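Local coordinates for protein fimbrin (Schizosaccharomyces pombe, PDB 1RT8) that binds and crosslinks actin filaments through two actin-binding regions, with roles in cell polarity, cytokinesis, mating and spore formation, at residues L52-L57 and N90-S95; R14-K19 and Y237-A242; I127-L132 and L250-V255; L292-L297 and L317-K322. All blocks are in the same frame, centred on the assembly; numbering follows the deposited sequence.

Overall arrangement
From the N terminus, helix 11-25 opens contact 2, whose loop closes only at 237-242, so this pairing joins the first calponin-homology (CH) domain to the second. Contact 1 is nested inside that loop and closes first, pairing helices 52-61 and 82-99 within the first domain. Helix 117-131 then opens contact 3; it ends on helix 248-261, crossing contact 2 and adding another strip to the same interface, the two centres being about 11 Å apart. Leu57 on Ile127 carries the packing from contact 1 into contact 3. Contact 4 follows in series within the third CH domain, its centre about 35 Å from that of contact 2.

Contact 1 (L52-L57 and N90-S95); sequences LILSKL and NVVINS
The apolar part of this helix pair is built round Val92, which meets Leu54 and Ser55 with its two methyls. CG1 and CG2 both sit 3.9 Å from Leu54 CB, so the branched end of the valine straddles the base of the leucine, and the two side chains cross at about a right angle. With CG1 anti to the backbone N (chi1 164°), CG2 is turned to Ser55, where it presses against OG at 3.1 Å, a tight approach for a methyl and a hydroxyl. Cutting Val92 back to an alanine is likely to open a gap beside Leu54 and to take the methyl off the Ser55 hydroxyl.

The two serine hydroxyls bond back to carbonyls one turn earlier in the chain. Ser55 OG is hydrogen-bonded to Gly51 O, and the Val92 methyl lies against the flank of that hydroxyl. Ser95 OG donates to Val91 O at 2.6 Å, tilted 25° from the carbonyl plane, while Ser95 N reaches the same oxygen from the opposite face, so that two donors grip one acceptor.

Leu54 and Val92 both also touch Ile112 of the short helix 109-113, and Leu54 reaches Val124. This is the buried interior of the first CH domain, an all-helical fold in which helices 52-61 and 82-99 are two of the principal helices.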
loop_
_atom_site.group_PDB
_atom_site.type_symbol
_atom_site.label_atom_id
_atom_site.label_comp_id
_atom_site.label_asym_id
_atom_site.label_seq_id
_atom_site.Cartn_x
_atom_site.Cartn_y
_atom_site.Cartn_z
ATOM N N LEU A 52 0.204 -18.794 1.811
ATOM C CA LEU A 52 -0.808 -18.668 2.866
ATOM C C LEU A 52 -0.404 -17.736 4.012
ATOM O O LEU A 52 -1.165 -16.843 4.393
ATOM C CB LEU A 52 -1.179 -20.057 3.413
ATOM C CG LEU A 52 -1.940 -20.920 2.399
ATOM C CD1 LEU A 52 -2.150 -22.324 2.949
ATOM C CD2 LEU A 52 -3.268 -20.271 2.077
ATOM N N ILE A 53 0.787 -17.946 4.560
ATOM C CA ILE A 53 1.286 -17.116 5.650
ATOM C C ILE A 53 1.325 -15.652 5.241
ATOM O O ILE A 53 0.878 -14.779 5.993
ATOM C CB ILE A 53 2.698 -17.547 6.068
ATOM C CG1 ILE A 53 2.629 -18.914 6.757
ATOM C CG2 ILE A 53 3.318 -16.506 6.978
ATOM C CD1 ILE A 53 3.970 -19.443 7.201
ATOM N N LEU A 54 1.859 -15.379 4.052
ATOM C CA LEU A 54 1.937 -13.999 3.572
ATOM C C LEU A 54 0.559 -13.384 3.373
ATOM O O LEU A 54 0.345 -12.222 3.714
ATOM C CB LEU A 54 2.740 -13.935 2.270
ATOM C CG LEU A 54 4.227 -14.213 2.489
ATOM C CD1 LEU A 54 4.956 -14.300 1.149
ATOM C CD2 LEU A 54 4.809 -13.115 3.364
ATOM N N SER A 55 -0.375 -14.159 2.822
ATOM C CA SER A 55 -1.736 -13.673 2.602
ATOM C C SER A 55 -2.360 -13.307 3.944
ATOM O O SER A 55 -3.076 -12.307 4.055
ATOM C CB SER A 55 -2.599 -14.742 1.910
ATOM O OG SER A 55 -2.220 -14.919 0.556
ATOM N N LYS A 56 -2.092 -14.132 4.955
ATOM C CA LYS A 56 -2.605 -13.888 6.301
ATOM C C LYS A 56 -1.978 -12.610 6.876
ATOM O O LYS A 56 -2.664 -11.786 7.485
ATOM C CB LYS A 56 -2.285 -15.077 7.217
ATOM C CG LYS A 56 -3.030 -16.366 6.885
ATOM C CD LYS A 56 -4.494 -16.271 7.269
ATOM C CE LYS A 56 -5.204 -17.628 7.105
ATOM N NZ LYS A 56 -6.589 -17.563 7.656
ATOM N N LEU A 57 -0.675 -12.442 6.688
ATOM C CA LEU A 57 -0.003 -11.249 7.194
ATOM C C LEU A 57 -0.613 -9.999 6.546
ATOM O O LEU A 57 -0.829 -8.973 7.201
ATOM C CB LEU A 57 1.496 -11.331 6.890
ATOM C CG LEU A 57 2.355 -10.198 7.437
ATOM C CD1 LEU A 57 2.280 -10.191 8.963
ATOM C CD2 LEU A 57 3.791 -10.384 6.974
ATOM N N ASN A 90 0.252 -15.197 -6.591
ATOM C CA ASN A 90 -0.205 -14.104 -7.448
ATOM C C ASN A 90 -1.086 -13.184 -6.600
ATOM O O ASN A 90 -1.021 -11.953 -6.714
ATOM C CB ASN A 90 -1.024 -14.637 -8.628
ATOM C CG ASN A 90 -0.158 -15.206 -9.729
ATOM O OD1 ASN A 90 1.048 -14.995 -9.750
ATOM N ND2 ASN A 90 -0.776 -15.922 -10.658
ATOM N N VAL A 91 -1.927 -13.795 -5.763
ATOM C CA VAL A 91 -2.821 -13.042 -4.877
ATOM C C VAL A 91 -2.003 -12.203 -3.888
ATOM O O VAL A 91 -2.320 -11.043 -3.634
ATOM C CB VAL A 91 -3.742 -13.988 -4.077
ATOM C CG1 VAL A 91 -4.533 -13.191 -3.053
ATOM C CG2 VAL A 91 -4.691 -14.716 -5.019
ATOM N N VAL A 92 -0.958 -12.804 -3.328
ATOM C CA VAL A 92 -0.071 -12.117 -2.389
ATOM C C VAL A 92 0.600 -10.921 -3.063
ATOM O O VAL A 92 0.465 -9.779 -2.614
ATOM C CB VAL A 92 1.036 -13.076 -1.868
ATOM C CG1 VAL A 92 2.169 -12.288 -1.222
ATOM C CG2 VAL A 92 0.436 -14.055 -0.859
ATOM N N ILE A 93 1.311 -11.194 -4.155
ATOM C CA ILE A 93 2.044 -10.166 -4.889
ATOM C C ILE A 93 1.186 -8.995 -5.354
ATOM O O ILE A 93 1.524 -7.843 -5.118
ATOM C CB ILE A 93 2.747 -10.767 -6.134
ATOM C CG1 ILE A 93 3.892 -11.694 -5.705
ATOM C CG2 ILE A 93 3.246 -9.638 -7.052
ATOM C CD1 ILE A 93 4.988 -11.013 -4.948
ATOM N N ASN A 94 0.083 -9.288 -6.025
ATOM C CA ASN A 94 -0.776 -8.236 -6.541
ATOM C C ASN A 94 -1.567 -7.473 -5.498
ATOM O O ASN A 94 -1.970 -6.329 -5.735
ATOM C CB ASN A 94 -1.679 -8.814 -7.621
ATOM C CG ASN A 94 -0.875 -9.291 -8.812
ATOM O OD1 ASN A 94 0.009 -8.577 -9.281
ATOM N ND2 ASN A 94 -1.156 -10.493 -9.293
ATOM N N SER A 95 -1.785 -8.090 -4.342
ATOM C CA SER A 95 -2.486 -7.397 -3.270
ATOM C C SER A 95 -1.477 -6.408 -2.682
ATOM O O SER A 95 -1.782 -5.233 -2.463
ATOM C CB SER A 95 -2.937 -8.381 -2.177
ATOM O OG SER A 95 -3.961 -9.238 -2.638
#

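Contact 2 (R14-K19 and Y237-A242); sequences RREFIK and YLTPTA
The carboxylate of Glu16 has two neighbours on the same side of its plane: the carbonyl oxygen of Tyr237 and the CG2 methyl of Thr239. Both stand above it, tilted from the perpendicular, with Tyr237 O 3.7 Å from Glu16 CD and Thr239 CG2 3.6 Å from Glu16 OE2. The ring of Tyr237 swings aside to Ala253 of helix 248-261, so that this residue meets Glu16 through its backbone.

The glutamate chain is bent at chi2 (-48°), which lays its methylenes alongside the carbonyl: Glu16 CG lies 3.3 Å from Tyr237 O. That oxygen is buried and has no hydrogen-bonding partner in the model; a carbonyl dipole so near the acid would probably disfavour negative charge on it somewhat.

Thr239 divides its branches. With OG1 between the backbone N and the carbonyl carbon, the methyl is left for Glu16. Thr239 is the N-cap of the helix that starts next, its hydroxyl OG1 accepting from Ala242 N at 3.0 Å (149°). The same hydroxyl is hydrogen-bonded to Glu12 of helix 11-25, whose other carboxylate oxygen holds Thr241.

Helix 11-25 of the first CH domain thus meets the loop and capped helix start of the second, as in the compact arrangement of tandem CH domains that forms an actin-binding region.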
loop_
_atom_site.group_PDB
_atom_site.type_symbol
_atom_site.label_atom_id
_atom_site.label_comp_id
_atom_site.label_asym_id
_atom_site.label_seq_id
_atom_site.Cartn_x
_atom_site.Cartn_y
_atom_site.Cartn_z
ATOM N N ARG A 14 14.988 -10.964 11.259
ATOM C CA ARG A 14 14.390 -12.263 10.980
ATOM C C ARG A 14 13.715 -12.831 12.219
ATOM O O ARG A 14 12.562 -13.258 12.167
ATOM C CB ARG A 14 15.452 -13.243 10.478
ATOM C CG ARG A 14 14.924 -14.652 10.233
ATOM C CD ARG A 14 15.961 -15.502 9.522
ATOM N NE ARG A 14 17.251 -15.463 10.204
ATOM C CZ ARG A 14 17.470 -15.946 11.423
ATOM N NH1 ARG A 14 16.485 -16.517 12.105
ATOM N NH2 ARG A 14 18.679 -15.854 11.964
ATOM N N ARG A 15 14.434 -12.827 13.339
ATOM C CA ARG A 15 13.886 -13.358 14.581
ATOM C C ARG A 15 12.621 -12.629 15.007
ATOM O O ARG A 15 11.568 -13.245 15.190
ATOM C CB ARG A 15 14.917 -13.267 15.713
ATOM C CG ARG A 15 14.407 -13.830 17.035
ATOM C CD ARG A 15 15.373 -13.620 18.202
ATOM N NE ARG A 15 16.628 -14.353 18.061
ATOM C CZ ARG A 15 17.666 -13.940 17.340
ATOM N NH1 ARG A 15 17.606 -12.787 16.686
ATOM N NH2 ARG A 15 18.769 -14.675 17.281
ATOM N N GLU A 16 12.727 -11.313 15.161
ATOM C CA GLU A 16 11.594 -10.505 15.590
ATOM C C GLU A 16 10.413 -10.569 14.626
ATOM O O GLU A 16 9.272 -10.695 15.062
ATOM C CB GLU A 16 12.031 -9.049 15.806
ATOM C CG GLU A 16 13.152 -8.871 16.834
ATOM C CD GLU A 16 12.892 -9.626 18.137
ATOM O OE1 GLU A 16 11.751 -9.598 18.633
ATOM O OE2 GLU A 16 13.836 -10.243 18.668
ATOM N N PHE A 17 10.673 -10.487 13.321
ATOM C CA PHE A 17 9.581 -10.551 12.348
ATOM C C PHE A 17 8.833 -11.875 12.480
ATOM O O PHE A 17 7.601 -11.909 12.474
ATOM C CB PHE A 17 10.115 -10.394 10.916
ATOM C CG PHE A 17 10.620 -9.012 10.600
ATOM C CD1 PHE A 17 11.367 -8.778 9.452
ATOM C CD2 PHE A 17 10.353 -7.943 11.450
ATOM C CE1 PHE A 17 11.842 -7.505 9.156
ATOM C CE2 PHE A 17 10.824 -6.662 11.159
ATOM C CZ PHE A 17 11.571 -6.445 10.011
ATOM N N ILE A 18 9.575 -12.969 12.600
ATOM C CA ILE A 18 8.944 -14.271 12.745
ATOM C C ILE A 18 8.135 -14.328 14.035
ATOM O O ILE A 18 7.052 -14.910 14.069
ATOM C CB ILE A 18 9.984 -15.402 12.756
ATOM C CG1 ILE A 18 10.690 -15.466 11.397
ATOM C CG2 ILE A 18 9.301 -16.721 13.077
ATOM C CD1 ILE A 18 11.889 -16.399 11.354
ATOM N N LYS A 19 8.659 -13.725 15.100
ATOM C CA LYS A 19 7.946 -13.716 16.371
ATOM C C LYS A 19 6.632 -12.962 16.209
ATOM O O LYS A 19 5.583 -13.405 16.687
ATOM C CB LYS A 19 8.799 -13.066 17.463
ATOM C CG LYS A 19 10.052 -13.858 17.816
ATOM C CD LYS A 19 10.811 -13.232 18.984
ATOM C CE LYS A 19 9.975 -13.207 20.262
ATOM N NZ LYS A 19 10.780 -12.770 21.440
ATOM N N TYR A 237 9.115 -5.828 19.487
ATOM C CA TYR A 237 10.058 -5.670 18.374
ATOM C C TYR A 237 11.515 -5.344 18.694
ATOM O O TYR A 237 12.430 -5.958 18.138
ATOM C CB TYR A 237 9.569 -4.599 17.393
ATOM C CG TYR A 237 8.205 -4.833 16.801
ATOM C CD1 TYR A 237 7.064 -4.313 17.408
ATOM C CD2 TYR A 237 8.052 -5.558 15.620
ATOM C CE1 TYR A 237 5.796 -4.509 16.848
ATOM C CE2 TYR A 237 6.793 -5.761 15.053
ATOM C CZ TYR A 237 5.671 -5.235 15.671
ATOM O OH TYR A 237 4.421 -5.434 15.119
ATOM N N LEU A 238 11.724 -4.375 19.579
ATOM C CA LEU A 238 13.069 -3.907 19.922
ATOM C C LEU A 238 13.822 -4.655 21.021
ATOM O O LEU A 238 13.259 -4.993 22.059
ATOM C CB LEU A 238 12.990 -2.423 20.292
ATOM C CG LEU A 238 14.273 -1.591 20.332
ATOM C CD1 LEU A 238 14.929 -1.588 18.958
ATOM C CD2 LEU A 238 13.933 -0.166 20.768
ATOM N N THR A 239 15.106 -4.895 20.780
ATOM C CA THR A 239 15.964 -5.560 21.752
ATOM C C THR A 239 17.082 -4.586 22.122
ATOM O O THR A 239 17.361 -3.637 21.383
ATOM C CB THR A 239 16.615 -6.822 21.168
ATOM O OG1 THR A 239 17.447 -6.458 20.059
ATOM C CG2 THR A 239 15.548 -7.818 20.723
ATOM N N PRO A 240 17.742 -4.810 23.264
ATOM C CA PRO A 240 18.827 -3.918 23.685
ATOM C C PRO A 240 19.871 -3.730 22.593
ATOM O O PRO A 240 20.302 -2.611 22.325
ATOM C CB PRO A 240 19.397 -4.625 24.907
ATOM C CG PRO A 240 18.183 -5.297 25.490
ATOM C CD PRO A 240 17.534 -5.883 24.253
ATOM N N THR A 241 20.263 -4.833 21.962
ATOM C CA THR A 241 21.263 -4.803 20.898
ATOM C C THR A 241 20.743 -4.129 19.626
ATOM O O THR A 241 21.486 -3.416 18.949
ATOM C CB THR A 241 21.754 -6.236 20.556
ATOM O OG1 THR A 241 20.627 -7.114 20.444
ATOM C CG2 THR A 241 22.698 -6.759 21.639
ATOM N N ALA A 242 19.470 -4.343 19.302
ATOM C CA ALA A 242 18.887 -3.727 18.111
ATOM C C ALA A 242 18.752 -2.222 18.334
ATOM O O ALA A 242 18.827 -1.433 17.392
ATOM C CB ALA A 242 17.520 -4.340 17.807
#

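Contact 3 (I127-L132 and L250-V255); sequences IIRRGL and LNLAFV. With SO4 (sulfate ion), chain C.
Leu132, in the C-terminal part of segment 127-132, which lies on helix 117-131 of the first CH domain, packs on Leu252 and Ala253 of the last helix of the second, part of the interface that holds the two domains of this tandem actin-binding region together. Here lies the close-packed part. The isobutyl group of Leu132 approaches with both methyls: CD1 comes within 4.2 Å of Leu252 CD2, and CD2 faces Ala253. Leu252 has CG anti to its own nitrogen (chi1 176°), which sends its CD2 methyl toward Leu132, and Leu166 of helix 162-176 touches Leu252 as well.

The other side is looser and polar. Arg129 runs extended from CG to NE past Leu252, its NE 4.4 Å from Leu252 CD2, which lies obliquely to the guanidinium. Beyond, a sulfate ion, probably from the crystallisation liquor, is held by weak, bent bonds in which one oxygen serves both terminal nitrogens: NH1 and NH2 of Arg129 each lie 3.0 Å from O1. O2 of the ion lies at the guanidinium edge, in plane. Glu163 of the second domain forms a salt bridge with NH2, a charged link across the interface. A leucine at Arg129 would probably leave Glu163 without its cationic mate and the sulfate without this grip.

On the packed side, the smallest partner is met methyl to methyl, Leu132 CD2 4.2 Å from Ala253 CB.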
loop_
_atom_site.group_PDB
_atom_site.type_symbol
_atom_site.label_atom_id
_atom_site.label_comp_id
_atom_site.label_asym_id
_atom_site.label_seq_id
_atom_site.Cartn_x
_atom_site.Cartn_y
_atom_site.Cartn_z
ATOM N N ILE A 127 5.038 -5.352 4.515
ATOM C CA ILE A 127 3.682 -5.660 4.977
ATOM C C ILE A 127 3.498 -5.244 6.444
ATOM O O ILE A 127 2.498 -4.604 6.784
ATOM C CB ILE A 127 3.348 -7.166 4.805
ATOM C CG1 ILE A 127 3.385 -7.531 3.315
ATOM C CG2 ILE A 127 1.953 -7.473 5.348
ATOM C CD1 ILE A 127 3.095 -8.996 3.018
ATOM N N ILE A 128 4.463 -5.589 7.297
ATOM C CA ILE A 128 4.409 -5.245 8.720
ATOM C C ILE A 128 4.398 -3.736 8.916
ATOM O O ILE A 128 3.643 -3.211 9.741
ATOM C CB ILE A 128 5.615 -5.812 9.501
ATOM C CG1 ILE A 128 5.500 -7.333 9.626
ATOM C CG2 ILE A 128 5.680 -5.179 10.898
ATOM C CD1 ILE A 128 6.670 -7.966 10.348
ATOM N N ARG A 129 5.250 -3.044 8.161
ATOM C CA ARG A 129 5.344 -1.591 8.235
ATOM C C ARG A 129 4.036 -0.929 7.834
ATOM O O ARG A 129 3.600 0.018 8.477
ATOM C CB ARG A 129 6.483 -1.095 7.339
ATOM C CG ARG A 129 6.535 0.417 7.136
ATOM C CD ARG A 129 7.815 0.815 6.403
ATOM N NE ARG A 129 7.889 2.244 6.120
ATOM C CZ ARG A 129 7.131 2.869 5.225
ATOM N NH1 ARG A 129 6.235 2.188 4.518
ATOM N NH2 ARG A 129 7.274 4.173 5.026
ATOM N N ARG A 130 3.408 -1.430 6.773
ATOM C CA ARG A 130 2.150 -0.872 6.307
ATOM C C ARG A 130 1.045 -0.985 7.361
ATOM O O ARG A 130 0.145 -0.151 7.411
ATOM C CB ARG A 130 1.708 -1.572 5.013
ATOM C CG ARG A 130 0.293 -1.202 4.527
ATOM C CD ARG A 130 0.163 0.287 4.237
ATOM N NE ARG A 130 -1.199 0.663 3.853
ATOM C CZ ARG A 130 -2.245 0.667 4.680
ATOM N NH1 ARG A 130 -2.104 0.318 5.955
ATOM N NH2 ARG A 130 -3.445 1.010 4.226
ATOM N N GLY A 131 1.124 -2.002 8.212
ATOM C CA GLY A 131 0.101 -2.189 9.227
ATOM C C GLY A 131 0.324 -1.506 10.568
ATOM O O GLY A 131 -0.617 -1.350 11.346
ATOM N N LEU A 132 1.557 -1.083 10.832
ATOM C CA LEU A 132 1.914 -0.442 12.095
ATOM C C LEU A 132 0.924 0.546 12.710
ATOM O O LEU A 132 0.577 0.405 13.875
ATOM C CB LEU A 132 3.281 0.226 11.970
ATOM C CG LEU A 132 4.441 -0.730 11.696
ATOM C CD1 LEU A 132 5.721 0.073 11.560
ATOM C CD2 LEU A 132 4.562 -1.748 12.823
ATOM N N LEU A 250 13.236 -2.192 13.446
ATOM C CA LEU A 250 12.817 -2.597 14.779
ATOM C C LEU A 250 12.510 -1.394 15.662
ATOM O O LEU A 250 11.585 -1.443 16.466
ATOM C CB LEU A 250 13.885 -3.484 15.424
ATOM C CG LEU A 250 14.190 -4.752 14.619
ATOM C CD1 LEU A 250 15.331 -5.530 15.268
ATOM C CD2 LEU A 250 12.939 -5.606 14.523
ATOM N N ASN A 251 13.271 -0.312 15.512
ATOM C CA ASN A 251 13.021 0.875 16.325
ATOM C C ASN A 251 11.744 1.577 15.870
ATOM O O ASN A 251 10.992 2.098 16.689
ATOM C CB ASN A 251 14.220 1.835 16.276
ATOM C CG ASN A 251 15.279 1.504 17.322
ATOM O OD1 ASN A 251 15.088 1.754 18.517
ATOM N ND2 ASN A 251 16.397 0.938 16.881
ATOM N N LEU A 252 11.485 1.582 14.569
ATOM C CA LEU A 252 10.273 2.207 14.059
ATOM C C LEU A 252 9.055 1.436 14.577
ATOM O O LEU A 252 8.087 2.026 15.051
ATOM C CB LEU A 252 10.263 2.191 12.529
ATOM C CG LEU A 252 8.993 2.743 11.877
ATOM C CD1 LEU A 252 8.937 4.254 12.075
ATOM C CD2 LEU A 252 8.982 2.410 10.390
ATOM N N ALA A 253 9.112 0.113 14.492
ATOM C CA ALA A 253 8.002 -0.722 14.938
ATOM C C ALA A 253 7.735 -0.492 16.425
ATOM O O ALA A 253 6.583 -0.350 16.848
ATOM C CB ALA A 253 8.309 -2.192 14.660
ATOM N N PHE A 254 8.808 -0.455 17.209
ATOM C CA PHE A 254 8.725 -0.211 18.644
ATOM C C PHE A 254 7.953 1.089 18.877
ATOM O O PHE A 254 6.953 1.105 19.594
ATOM C CB PHE A 254 10.139 -0.087 19.220
ATOM C CG PHE A 254 10.187 0.348 20.659
ATOM C CD1 PHE A 254 9.867 -0.540 21.682
ATOM C CD2 PHE A 254 10.578 1.642 20.990
ATOM C CE1 PHE A 254 9.943 -0.144 23.025
ATOM C CE2 PHE A 254 10.657 2.049 22.324
ATOM C CZ PHE A 254 10.340 1.150 23.344
ATOM N N VAL A 255 8.416 2.179 18.263
ATOM C CA VAL A 255 7.765 3.478 18.411
ATOM C C VAL A 255 6.306 3.465 17.943
ATOM O O VAL A 255 5.450 4.123 18.532
ATOM C CB VAL A 255 8.513 4.583 17.622
ATOM C CG1 VAL A 255 7.742 5.898 17.707
ATOM C CG2 VAL A 255 9.918 4.756 18.179
HETATM S S SO4 C . 5.844 5.442 1.621
HETATM O O1 SO4 C . 6.458 4.036 2.143
HETATM O O2 SO4 C . 4.708 5.686 2.488
HETATM O O3 SO4 C . 6.751 6.380 1.682
HETATM O O4 SO4 C . 5.373 5.113 0.300
#

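Contact 4 (L292-L297 and L317-K322); sequences LWLNSL and LQAYDK
Leu294 and Leu297 both turn CG anti to the carbonyl carbon (chi1 -74° and -60°), and from successive turns their methyls reach toward Ala319. The helices they join, 282-296 and 314-323, belong to the third CH domain, in the second actin-binding region. Leu294 CD2 lies 3.7 Å from Ala319 CB, and Leu297 CD1 reaches that methyl at 4.1 Å, so two leucine methyls converge side by side on the one alanine methyl. Met389 of helix 379-397 also touches Ala319.

Leu297 serves a second neighbour within its own segment: its CD1 stands 4.1 Å above one face of the Trp293 ring, offset toward the rim. Met389 and Met390 pack on this tryptophan too, which joins Leu297 to the buried interior of the domain.

Toward the surface the contact changes character. Lys322 bends at chi2 (-74°), which folds its methylenes past the carbonyl of Leu297, in the turn that follows helix 282-296. Lys322 CD is 3.2 Å from Leu297 O, whereas NZ stays 4.0 Å from it; the aliphatic stem makes the contact, and the ammonium could at most help by charge at a distance.

Within 292-297, Ser296 OG is hydrogen-bonded to Trp293 O, in the carbonyl plane and on a lone pair, at a rather short 2.5 Å.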
loop_
_atom_site.group_PDB
_atom_site.type_symbol
_atom_site.label_atom_id
_atom_site.label_comp_id
_atom_site.label_asym_id
_atom_site.label_seq_id
_atom_site.Cartn_x
_atom_site.Cartn_y
_atom_site.Cartn_z
ATOM N N LEU A 292 -2.090 5.586 -6.086
ATOM C CA LEU A 292 -1.495 4.257 -6.038
ATOM C C LEU A 292 -0.895 3.944 -7.403
ATOM O O LEU A 292 0.229 3.460 -7.499
ATOM C CB LEU A 292 -2.554 3.206 -5.686
ATOM C CG LEU A 292 -3.102 3.193 -4.254
ATOM C CD1 LEU A 292 -4.382 2.370 -4.203
ATOM C CD2 LEU A 292 -2.050 2.612 -3.304
ATOM N N TRP A 293 -1.638 4.239 -8.463
ATOM C CA TRP A 293 -1.149 3.965 -9.809
ATOM C C TRP A 293 0.151 4.714 -10.123
ATOM O O TRP A 293 1.165 4.101 -10.464
ATOM C CB TRP A 293 -2.215 4.320 -10.848
ATOM C CG TRP A 293 -1.735 4.105 -12.250
ATOM C CD1 TRP A 293 -1.381 2.919 -12.818
ATOM C CD2 TRP A 293 -1.512 5.111 -13.246
ATOM N NE1 TRP A 293 -0.945 3.120 -14.108
ATOM C CE2 TRP A 293 -1.016 4.457 -14.397
ATOM C CE3 TRP A 293 -1.681 6.501 -13.277
ATOM C CZ2 TRP A 293 -0.686 5.143 -15.568
ATOM C CZ3 TRP A 293 -1.351 7.188 -14.446
ATOM C CH2 TRP A 293 -0.858 6.506 -15.575
ATOM N N LEU A 294 0.128 6.037 -10.017
ATOM C CA LEU A 294 1.332 6.814 -10.294
ATOM C C LEU A 294 2.508 6.357 -9.422
ATOM O O LEU A 294 3.629 6.248 -9.911
ATOM C CB LEU A 294 1.067 8.310 -10.073
ATOM C CG LEU A 294 0.226 8.994 -11.155
ATOM C CD1 LEU A 294 -0.237 10.368 -10.666
ATOM C CD2 LEU A 294 1.041 9.124 -12.435
ATOM N N ASN A 295 2.260 6.084 -8.140
ATOM C CA ASN A 295 3.343 5.651 -7.260
ATOM C C ASN A 295 3.880 4.308 -7.721
ATOM O O ASN A 295 5.053 4.005 -7.510
ATOM C CB ASN A 295 2.887 5.536 -5.793
ATOM C CG ASN A 295 2.844 6.885 -5.078
ATOM O OD1 ASN A 295 3.446 7.858 -5.525
ATOM N ND2 ASN A 295 2.143 6.936 -3.950
ATOM N N SER A 296 3.024 3.514 -8.363
ATOM C CA SER A 296 3.429 2.203 -8.856
ATOM C C SER A 296 4.439 2.355 -9.986
ATOM O O SER A 296 5.171 1.417 -10.307
ATOM C CB SER A 296 2.209 1.397 -9.347
ATOM O OG SER A 296 1.873 1.710 -10.690
ATOM N N LEU A 297 4.476 3.536 -10.590
ATOM C CA LEU A 297 5.398 3.812 -11.687
ATOM C C LEU A 297 6.725 4.287 -11.110
ATOM O O LEU A 297 7.655 4.640 -11.850
ATOM C CB LEU A 297 4.828 4.905 -12.576
ATOM C CG LEU A 297 3.484 4.615 -13.224
ATOM C CD1 LEU A 297 3.056 5.816 -14.058
ATOM C CD2 LEU A 297 3.609 3.375 -14.092
ATOM N N LEU A 317 5.631 14.669 -15.254
ATOM C CA LEU A 317 6.680 14.516 -16.245
ATOM C C LEU A 317 7.413 13.190 -16.059
ATOM O O LEU A 317 7.756 12.528 -17.037
ATOM C CB LEU A 317 7.642 15.704 -16.180
ATOM C CG LEU A 317 6.987 17.007 -16.664
ATOM C CD1 LEU A 317 7.921 18.191 -16.458
ATOM C CD2 LEU A 317 6.607 16.872 -18.129
ATOM N N GLN A 318 7.639 12.789 -14.815
ATOM C CA GLN A 318 8.305 11.514 -14.561
ATOM C C GLN A 318 7.444 10.366 -15.077
ATOM O O GLN A 318 7.956 9.432 -15.691
ATOM C CB GLN A 318 8.561 11.313 -13.074
ATOM C CG GLN A 318 9.661 12.185 -12.502
ATOM C CD GLN A 318 9.764 12.033 -11.000
ATOM O OE1 GLN A 318 9.984 10.935 -10.486
ATOM N NE2 GLN A 318 9.597 13.136 -10.284
ATOM N N ALA A 319 6.138 10.449 -14.826
ATOM C CA ALA A 319 5.193 9.425 -15.258
ATOM C C ALA A 319 5.285 9.221 -16.765
ATOM O O ALA A 319 5.374 8.079 -17.230
ATOM C CB ALA A 319 3.760 9.818 -14.861
ATOM N N TYR A 320 5.268 10.321 -17.524
ATOM C CA TYR A 320 5.366 10.240 -18.984
ATOM C C TYR A 320 6.586 9.437 -19.404
ATOM O O TYR A 320 6.506 8.623 -20.312
ATOM C CB TYR A 320 5.482 11.625 -19.633
ATOM C CG TYR A 320 4.174 12.353 -19.839
ATOM C CD1 TYR A 320 3.860 13.482 -19.076
ATOM C CD2 TYR A 320 3.235 11.908 -20.782
ATOM C CE1 TYR A 320 2.649 14.150 -19.241
ATOM C CE2 TYR A 320 2.009 12.579 -20.950
ATOM C CZ TYR A 320 1.733 13.698 -20.171
ATOM O OH TYR A 320 0.549 14.369 -20.301
ATOM N N ASP A 321 7.715 9.693 -18.748
ATOM C CA ASP A 321 8.974 9.015 -19.054
ATOM C C ASP A 321 8.971 7.550 -18.637
ATOM O O ASP A 321 9.578 6.710 -19.310
ATOM C CB ASP A 321 10.133 9.741 -18.375
ATOM C CG ASP A 321 11.111 10.335 -19.368
ATOM O OD1 ASP A 321 10.710 10.608 -20.518
ATOM O OD2 ASP A 321 12.281 10.546 -18.994
ATOM N N LYS A 322 8.292 7.245 -17.532
ATOM C CA LYS A 322 8.209 5.870 -17.038
ATOM C C LYS A 322 7.365 5.033 -17.984
ATOM O O LYS A 322 7.621 3.846 -18.176
ATOM C CB LYS A 322 7.577 5.834 -15.647
ATOM C CG LYS A 322 8.371 6.558 -14.573
ATOM C CD LYS A 322 9.613 5.786 -14.166
ATOM C CE LYS A 322 10.283 6.451 -12.972
ATOM N NZ LYS A 322 11.489 5.706 -12.511
#